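Local coordinates for protein quinoline 2-oxidoreductase large subunit (Pseudomonas putida, PDB 1T3Q) that probably hydroxylates quinoline at carbon 2 at a molybdenum centre carrying a pterin cytosine dinucleotide, as the large subunit of a xanthine dehydrogenase family enzyme, at residues B[33-42]-B[202-210]; B[192-200]-B[362-370]. All coordinates share one frame; numbering follows the deposited sequence.

Interaction 1: B[33-42]-B[202-210]; sequences YIADLVLSGM and ETRGAVAQY
With chi1 at -169°, Ile34 lays CG1 against the backbone of Gly205, and chi2 of 63° turns CD1 toward Val207 CG2; Glu202, its chain extended beyond CG, carries OE2 to Tyr33 CB and Ile34 CG2. The motif is a loop with a short 3-10 turn, 34-36, lying over one face of strand 205-211, which runs between strands 279-282 and 216-221 in a mixed beta sheet. CG1 of Ile34 rests 3.6 Å from Gly205 C, and Ile34 CG2 lies 4.1 Å from Gly205 CA. Further along, Val207 is the meeting point of Ile34, Leu37 and Leu39, with Met42 SD farther off: Leu37 CD2 comes to 4.0 Å from Val207 CB, and Leu39 CD1 sits 3.8 Å from Val207 CG1. Trp220 of the adjacent strand 216-221 also packs against Ile34, Leu37 and Leu39.

Glu202 OE2 makes a van der Waals contact with Tyr33 CB at 3.3 Å, its carboxylate nearly perpendicular (88°) to the ring. Water bridges do the polar work at the two ends. Glu202 OE2 accepts from two waters, which in turn accept from the backbone N of Ile34 and of Ala35, so one carboxylate oxygen holds the start of the 3-10 turn. Its other oxygen, OE1, is taken by Lys258 NZ and Gly252 N. Tyr33 is buried against the small subunit, its OH bonded to Cys107 O of the small subunit and its ring edge-to-face with Phe109 of that chain. At the far end a type II turn, 39-42, brings the loop round, and a water donates to Ser40 O and, at 2.9 Å, to Gln209 OE1.

Interaction 2: B[192-200]-B[362-370]; sequences SCGRVSACP and TNKCPIGAY. With SMO (dioxosulfidomolybdenum(VI) ion), chain O.
Arg195 meets the backbone of Cys365 where two irregular segments of the molybdopterin cofactor-binding region come together: residues 192-200 leave the strand 185-193, and the loop 362-370 runs into the molybdenum site. The tight end is the guanidinium of Arg195. Its chain is extended from CG to NE and lays the group edge-on to Cys365, where NH1 donates to Cys365 O at 2.7 Å, nearly straight at 167° and only 5° out of the guanidinium plane. NH2 adds a weak bond to the same oxygen. Ile367 CD1 sits over the centre of one face, 4.0 Å from Arg195 CZ, and Lys364 CB lies over the opposite face, nearer the rim, so the flat group is sandwiched between aliphatic carbons. Asp322 takes both Arg195 NH2 and Lys364 NZ, which probably offsets the like charges of the two side chains, and Gln297 holds Arg195 NE.

The Tyr370 end, by contrast, is apolar and has no hydrogen bond between the segments, yet it packs just as closely and is buried; neither end is a solvent side. Val196 CG2 meets the Tyr370 ring obliquely, 3.6 Å from CD2, and the two side chains cross at about a right angle. Ala198 supplies a CH-pi contact, its CA 3.8 Å from the Tyr370 ring centroid and over the face. Arg143 of the small subunit packs on Tyr370 and binds Ala198 O. While the ring is packed on 196-198, the backbone of Tyr370 lines the pocket of the dioxosulfidomolybdenum ion, its carbonyl carbon C lying 3.4 Å from the ion's sulfur S.

The two contacts lie about 26 Å apart between centres and are interleaved along the chain: 33-42, then 192-200, 202-210 and finally 362-370. Segments 192-200 and 202-210 are neighbours in sequence, so one run of chain leaves strand 185-193, passes the loop of interaction 2 and enters strand 205-211 of interaction 1. These strands belong to different mixed sheets. Interaction 1 joins the hammerhead range to the cofactor-binding range, whereas both partners of interaction 2 lie within the latter. Both also touch the small subunit. The connecting run packs on Tyr370 of the molybdenum pocket, then continues into the sheet of interaction 1, where the Tyr33 side chain is about 7 Å from an iron-sulfur cluster.

Interaction 1: B[33-42]-B[202-210]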
loop_
_atom_site.group_PDB
_atom_site.type_symbol
_atom_site.label_atom_id
_atom_site.label_comp_id
_atom_site.label_asym_id
_atom_site.label_seq_id
_atom_site.Cartn_x
_atom_site.Cartn_y
_atom_site.Cartn_z
ATOM N N TYR B 33 2.226 -6.912 -10.793
ATOM C CA TYR B 33 3.634 -6.810 -11.157
ATOM C C TYR B 33 4.126 -5.365 -11.023
ATOM O O TYR B 33 3.334 -4.441 -10.838
ATOM C CB TYR B 33 3.851 -7.330 -12.581
ATOM C CG TYR B 33 3.370 -8.756 -12.795
ATOM C CD1 TYR B 33 2.015 -9.037 -12.982
ATOM C CD2 TYR B 33 4.274 -9.822 -12.823
ATOM C CE1 TYR B 33 1.568 -10.348 -13.200
ATOM C CE2 TYR B 33 3.841 -11.136 -13.037
ATOM C CZ TYR B 33 2.486 -11.388 -13.229
ATOM O OH TYR B 33 2.061 -12.673 -13.485
ATOM N N ILE B 34 5.435 -5.169 -11.132
ATOM C CA ILE B 34 6.003 -3.841 -10.952
ATOM C C ILE B 34 5.385 -2.733 -11.819
ATOM O O ILE B 34 5.112 -1.639 -11.329
ATOM C CB ILE B 34 7.543 -3.886 -11.133
ATOM C CG1 ILE B 34 8.164 -2.564 -10.683
ATOM C CG2 ILE B 34 7.897 -4.212 -12.571
ATOM C CD1 ILE B 34 7.965 -2.273 -9.202
ATOM N N ALA B 35 5.147 -3.011 -13.097
ATOM C CA ALA B 35 4.567 -2.006 -13.983
ATOM C C ALA B 35 3.099 -1.715 -13.672
ATOM O O ALA B 35 2.554 -0.708 -14.122
ATOM C CB ALA B 35 4.719 -2.445 -15.445
ATOM N N ASP B 36 2.456 -2.589 -12.900
ATOM C CA ASP B 36 1.048 -2.393 -12.558
ATOM C C ASP B 36 0.862 -1.449 -11.378
ATOM O O ASP B 36 -0.237 -0.949 -11.145
ATOM C CB ASP B 36 0.375 -3.738 -12.231
ATOM C CG ASP B 36 0.551 -4.762 -13.336
ATOM O OD1 ASP B 36 0.637 -4.342 -14.505
ATOM O OD2 ASP B 36 0.597 -5.982 -13.043
ATOM N N LEU B 37 1.935 -1.196 -10.637
ATOM C CA LEU B 37 1.849 -0.326 -9.473
ATOM C C LEU B 37 1.524 1.119 -9.842
ATOM O O LEU B 37 2.085 1.675 -10.783
ATOM C CB LEU B 37 3.163 -0.374 -8.681
ATOM C CG LEU B 37 3.217 0.448 -7.387
ATOM C CD1 LEU B 37 2.345 -0.196 -6.321
ATOM C CD2 LEU B 37 4.663 0.532 -6.897
ATOM N N VAL B 38 0.603 1.714 -9.092
ATOM C CA VAL B 38 0.206 3.098 -9.313
ATOM C C VAL B 38 0.368 3.885 -8.022
ATOM O O VAL B 38 -0.216 3.534 -6.995
ATOM C CB VAL B 38 -1.271 3.205 -9.771
ATOM C CG1 VAL B 38 -1.692 4.678 -9.843
ATOM C CG2 VAL B 38 -1.440 2.547 -11.141
ATOM N N LEU B 39 1.176 4.938 -8.075
ATOM C CA LEU B 39 1.401 5.792 -6.914
ATOM C C LEU B 39 1.052 7.231 -7.287
ATOM O O LEU B 39 1.335 7.681 -8.400
ATOM C CB LEU B 39 2.859 5.720 -6.457
ATOM C CG LEU B 39 3.384 4.379 -5.942
ATOM C CD1 LEU B 39 4.803 4.566 -5.444
ATOM C CD2 LEU B 39 2.494 3.853 -4.823
ATOM N N SER B 40 0.431 7.942 -6.355
ATOM C CA SER B 40 0.032 9.323 -6.579
ATOM C C SER B 40 1.230 10.206 -6.919
ATOM O O SER B 40 2.284 10.110 -6.285
ATOM C CB SER B 40 -0.678 9.865 -5.330
ATOM O OG SER B 40 -1.076 11.214 -5.519
ATOM N N GLY B 41 1.062 11.053 -7.931
ATOM C CA GLY B 41 2.124 11.962 -8.341
ATOM C C GLY B 41 3.326 11.296 -8.983
ATOM O O GLY B 41 4.352 11.933 -9.221
ATOM N N MET B 42 3.190 10.011 -9.273
ATOM C CA MET B 42 4.251 9.215 -9.876
ATOM C C MET B 42 4.822 9.803 -11.170
ATOM O O MET B 42 4.076 10.143 -12.093
ATOM C CB MET B 42 3.707 7.809 -10.140
ATOM C CG MET B 42 4.721 6.759 -10.502
ATOM S SD MET B 42 3.908 5.150 -10.460
ATOM C CE MET B 42 2.692 5.340 -11.744
ATOM N N GLU B 202 8.666 -10.406 -18.636
ATOM C CA GLU B 202 8.517 -9.107 -17.983
ATOM C C GLU B 202 9.934 -8.549 -17.852
ATOM O O GLU B 202 10.815 -9.215 -17.309
ATOM C CB GLU B 202 7.926 -9.236 -16.580
ATOM C CG GLU B 202 7.949 -7.916 -15.814
ATOM C CD GLU B 202 7.825 -8.098 -14.316
ATOM O OE1 GLU B 202 8.594 -8.901 -13.746
ATOM O OE2 GLU B 202 6.968 -7.433 -13.704
ATOM N N THR B 203 10.157 -7.338 -18.346
ATOM C CA THR B 203 11.483 -6.737 -18.260
ATOM C C THR B 203 11.722 -6.242 -16.837
ATOM O O THR B 203 10.868 -6.401 -15.962
ATOM C CB THR B 203 11.611 -5.542 -19.221
ATOM O OG1 THR B 203 10.596 -4.579 -18.913
ATOM C CG2 THR B 203 11.461 -6.000 -20.667
ATOM N N ARG B 204 12.875 -5.625 -16.604
ATOM C CA ARG B 204 13.180 -5.113 -15.275
ATOM C C ARG B 204 12.411 -3.832 -14.997
ATOM O O ARG B 204 12.019 -3.108 -15.915
ATOM C CB ARG B 204 14.679 -4.843 -15.132
ATOM C CG ARG B 204 15.554 -6.075 -15.331
ATOM C CD ARG B 204 17.020 -5.672 -15.353
ATOM N NE ARG B 204 17.282 -4.665 -16.376
ATOM C CZ ARG B 204 18.403 -3.955 -16.449
ATOM N NH1 ARG B 204 18.560 -3.054 -17.413
ATOM N NH2 ARG B 204 19.366 -4.140 -15.555
ATOM N N GLY B 205 12.203 -3.555 -13.718
ATOM C CA GLY B 205 11.484 -2.358 -13.342
ATOM C C GLY B 205 11.573 -2.101 -11.856
ATOM O O GLY B 205 11.823 -3.012 -11.071
ATOM N N ALA B 206 11.381 -0.847 -11.473
ATOM C CA ALA B 206 11.421 -0.465 -10.076
ATOM C C ALA B 206 10.751 0.892 -9.906
ATOM O O ALA B 206 10.733 1.706 -10.829
ATOM C CB ALA B 206 12.867 -0.415 -9.583
ATOM N N VAL B 207 10.188 1.120 -8.724
ATOM C CA VAL B 207 9.521 2.374 -8.406
ATOM C C VAL B 207 9.952 2.759 -7.000
ATOM O O VAL B 207 9.827 1.963 -6.069
ATOM C CB VAL B 207 7.974 2.228 -8.425
ATOM C CG1 VAL B 207 7.319 3.565 -8.111
ATOM C CG2 VAL B 207 7.515 1.727 -9.785
ATOM N N ALA B 208 10.473 3.972 -6.850
ATOM C CA ALA B 208 10.915 4.442 -5.547
ATOM C C ALA B 208 10.025 5.566 -5.038
ATOM O O ALA B 208 9.556 6.400 -5.807
ATOM C CB ALA B 208 12.366 4.924 -5.628
ATOM N N GLN B 209 9.791 5.574 -3.735
ATOM C CA GLN B 209 8.987 6.608 -3.117
ATOM C C GLN B 209 9.713 7.080 -1.869
ATOM O O GLN B 209 9.777 6.363 -0.863
ATOM C CB GLN B 209 7.602 6.078 -2.738
ATOM C CG GLN B 209 6.689 7.144 -2.135
ATOM C CD GLN B 209 5.302 6.612 -1.826
ATOM O OE1 GLN B 209 4.298 7.159 -2.286
ATOM N NE2 GLN B 209 5.241 5.541 -1.047
ATOM N N TYR B 210 10.282 8.277 -1.949
ATOM C CA TYR B 210 10.989 8.850 -0.816
ATOM C C TYR B 210 10.096 9.897 -0.178
ATOM O O TYR B 210 9.543 10.754 -0.869
ATOM C CB TYR B 210 12.296 9.505 -1.260
ATOM C CG TYR B 210 13.103 10.003 -0.092
ATOM C CD1 TYR B 210 13.922 9.137 0.625
ATOM C CD2 TYR B 210 13.004 11.328 0.333
ATOM C CE1 TYR B 210 14.626 9.575 1.746
ATOM C CE2 TYR B 210 13.703 11.778 1.453
ATOM C CZ TYR B 210 14.513 10.893 2.154
ATOM O OH TYR B 210 15.197 11.324 3.269
HETATM O O HOH W 1 7.199 -7.198 -11.072
HETATM O O HOH W 2 5.473 -5.430 -14.810
HETATM O O HOH W 3 2.921 9.306 -3.676
#

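Interaction 2: B[192-200]-B[362-370]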
loop_
_atom_site.group_PDB
_atom_site.type_symbol
_atom_site.label_atom_id
_atom_site.label_comp_id
_atom_site.label_asym_id
_atom_site.label_seq_id
_atom_site.Cartn_x
_atom_site.Cartn_y
_atom_site.Cartn_z
ATOM N N SER B 192 32.727 -23.196 -27.492
ATOM C CA SER B 192 32.419 -21.791 -27.327
ATOM C C SER B 192 30.918 -21.579 -27.265
ATOM O O SER B 192 30.168 -22.193 -28.021
ATOM C CB SER B 192 33.002 -20.988 -28.488
ATOM O OG SER B 192 32.639 -19.623 -28.379
ATOM N N CYS B 193 30.483 -20.729 -26.346
ATOM C CA CYS B 193 29.071 -20.407 -26.211
ATOM C C CYS B 193 28.950 -18.908 -26.402
ATOM O O CYS B 193 29.768 -18.144 -25.889
ATOM C CB CYS B 193 28.547 -20.775 -24.823
ATOM S SG CYS B 193 28.759 -22.511 -24.367
ATOM N N GLY B 194 27.935 -18.480 -27.145
ATOM C CA GLY B 194 27.749 -17.058 -27.345
ATOM C C GLY B 194 26.981 -16.487 -26.170
ATOM O O GLY B 194 26.529 -17.227 -25.298
ATOM N N ARG B 195 26.840 -15.170 -26.128
ATOM C CA ARG B 195 26.082 -14.555 -25.054
ATOM C C ARG B 195 24.608 -14.848 -25.303
ATOM O O ARG B 195 24.187 -15.042 -26.448
ATOM C CB ARG B 195 26.274 -13.033 -25.046
ATOM C CG ARG B 195 27.607 -12.584 -24.479
ATOM C CD ARG B 195 27.743 -11.064 -24.425
ATOM N NE ARG B 195 28.960 -10.715 -23.694
ATOM C CZ ARG B 195 29.029 -9.794 -22.741
ATOM N NH1 ARG B 195 27.949 -9.107 -22.396
ATOM N NH2 ARG B 195 30.178 -9.582 -22.104
ATOM N N VAL B 196 23.840 -14.890 -24.223
ATOM C CA VAL B 196 22.401 -15.084 -24.300
ATOM C C VAL B 196 21.818 -14.160 -23.250
ATOM O O VAL B 196 22.546 -13.642 -22.401
ATOM C CB VAL B 196 21.961 -16.543 -23.987
ATOM C CG1 VAL B 196 22.546 -17.490 -25.008
ATOM C CG2 VAL B 196 22.367 -16.934 -22.569
ATOM N N SER B 197 20.511 -13.934 -23.324
ATOM C CA SER B 197 19.815 -13.098 -22.360
ATOM C C SER B 197 18.792 -13.974 -21.650
ATOM O O SER B 197 18.224 -14.876 -22.266
ATOM C CB SER B 197 19.078 -11.952 -23.071
ATOM O OG SER B 197 18.254 -11.251 -22.154
ATOM N N ALA B 198 18.567 -13.719 -20.365
ATOM C CA ALA B 198 17.577 -14.482 -19.606
ATOM C C ALA B 198 16.238 -14.245 -20.303
ATOM O O ALA B 198 15.332 -15.083 -20.265
ATOM C CB ALA B 198 17.518 -13.988 -18.164
ATOM N N CYS B 199 16.129 -13.078 -20.933
ATOM C CA CYS B 199 14.932 -12.687 -21.671
ATOM C C CYS B 199 13.605 -13.059 -20.992
ATOM O O CYS B 199 12.785 -13.793 -21.553
ATOM C CB CYS B 199 14.995 -13.288 -23.087
ATOM S SG CYS B 199 13.837 -12.561 -24.285
ATOM N N PRO B 200 13.379 -12.574 -19.761
ATOM C CA PRO B 200 12.120 -12.892 -19.082
ATOM C C PRO B 200 11.021 -12.127 -19.825
ATOM O O PRO B 200 11.299 -11.081 -20.400
ATOM C CB PRO B 200 12.350 -12.357 -17.672
ATOM C CG PRO B 200 13.241 -11.167 -17.918
ATOM C CD PRO B 200 14.233 -11.720 -18.918
ATOM N N THR B 362 35.641 -6.660 -21.347
ATOM C CA THR B 362 35.438 -6.306 -22.742
ATOM C C THR B 362 34.467 -5.134 -22.725
ATOM O O THR B 362 33.794 -4.901 -21.722
ATOM C CB THR B 362 34.805 -7.465 -23.543
ATOM O OG1 THR B 362 33.551 -7.819 -22.951
ATOM C CG2 THR B 362 35.717 -8.684 -23.543
ATOM N N ASN B 363 34.394 -4.387 -23.817
ATOM C CA ASN B 363 33.483 -3.257 -23.855
ATOM C C ASN B 363 32.085 -3.696 -24.290
ATOM O O ASN B 363 31.623 -3.388 -25.386
ATOM C CB ASN B 363 34.042 -2.162 -24.765
ATOM C CG ASN B 363 35.257 -1.479 -24.153
ATOM O OD1 ASN B 363 36.376 -1.612 -24.647
ATOM N ND2 ASN B 363 35.040 -0.762 -23.057
ATOM N N LYS B 364 31.434 -4.434 -23.396
ATOM C CA LYS B 364 30.087 -4.954 -23.609
ATOM C C LYS B 364 29.393 -4.841 -22.266
ATOM O O LYS B 364 30.035 -4.534 -21.260
ATOM C CB LYS B 364 30.154 -6.421 -24.026
ATOM C CG LYS B 364 30.966 -6.667 -25.281
ATOM C CD LYS B 364 31.130 -8.152 -25.560
ATOM C CE LYS B 364 32.015 -8.370 -26.780
ATOM N NZ LYS B 364 32.172 -9.800 -27.126
ATOM N N CYS B 365 28.089 -5.077 -22.216
ATOM C CA CYS B 365 27.442 -4.975 -20.924
ATOM C C CYS B 365 28.011 -6.106 -20.067
ATOM O O CYS B 365 28.446 -7.143 -20.583
ATOM C CB CYS B 365 25.924 -5.095 -21.051
ATOM S SG CYS B 365 25.361 -6.757 -21.287
ATOM N N PRO B 366 28.053 -5.907 -18.749
ATOM C CA PRO B 366 28.591 -6.953 -17.881
ATOM C C PRO B 366 27.917 -8.309 -18.008
ATOM O O PRO B 366 26.703 -8.409 -18.212
ATOM C CB PRO B 366 28.459 -6.356 -16.473
ATOM C CG PRO B 366 27.507 -5.208 -16.629
ATOM C CD PRO B 366 27.773 -4.678 -17.993
ATOM N N ILE B 367 28.729 -9.351 -17.914
ATOM C CA ILE B 367 28.221 -10.709 -17.966
ATOM C C ILE B 367 27.547 -10.883 -16.612
ATOM O O ILE B 367 27.943 -10.254 -15.633
ATOM C CB ILE B 367 29.375 -11.728 -18.141
ATOM C CG1 ILE B 367 28.842 -13.010 -18.779
ATOM C CG2 ILE B 367 30.037 -12.023 -16.803
ATOM C CD1 ILE B 367 28.418 -12.836 -20.229
ATOM N N GLY B 368 26.519 -11.721 -16.549
ATOM C CA GLY B 368 25.824 -11.908 -15.294
ATOM C C GLY B 368 25.230 -13.296 -15.167
ATOM O O GLY B 368 25.382 -14.131 -16.059
ATOM N N ALA B 369 24.537 -13.523 -14.061
ATOM C CA ALA B 369 23.925 -14.810 -13.770
ATOM C C ALA B 369 22.669 -15.100 -14.576
ATOM O O ALA B 369 21.803 -14.247 -14.726
ATOM C CB ALA B 369 23.599 -14.895 -12.286
ATOM N N TYR B 370 22.600 -16.318 -15.097
ATOM C CA TYR B 370 21.442 -16.794 -15.835
ATOM C C TYR B 370 21.375 -18.292 -15.560
ATOM O O TYR B 370 22.378 -18.999 -15.671
ATOM C CB TYR B 370 21.567 -16.516 -17.338
ATOM C CG TYR B 370 20.489 -17.170 -18.192
ATOM C CD1 TYR B 370 19.145 -17.153 -17.804
ATOM C CD2 TYR B 370 20.815 -17.784 -19.400
ATOM C CE1 TYR B 370 18.157 -17.736 -18.600
ATOM C CE2 TYR B 370 19.835 -18.365 -20.208
ATOM C CZ TYR B 370 18.509 -18.339 -19.801
ATOM O OH TYR B 370 17.541 -18.919 -20.595
HETATM S S SMO O . 20.758 -17.845 -12.237
HETATM MO MO SMO O . 19.431 -18.400 -10.658
HETATM O OM2 SMO O . 20.976 -18.829 -9.985
HETATM O OM1 SMO O . 18.960 -16.880 -10.081
#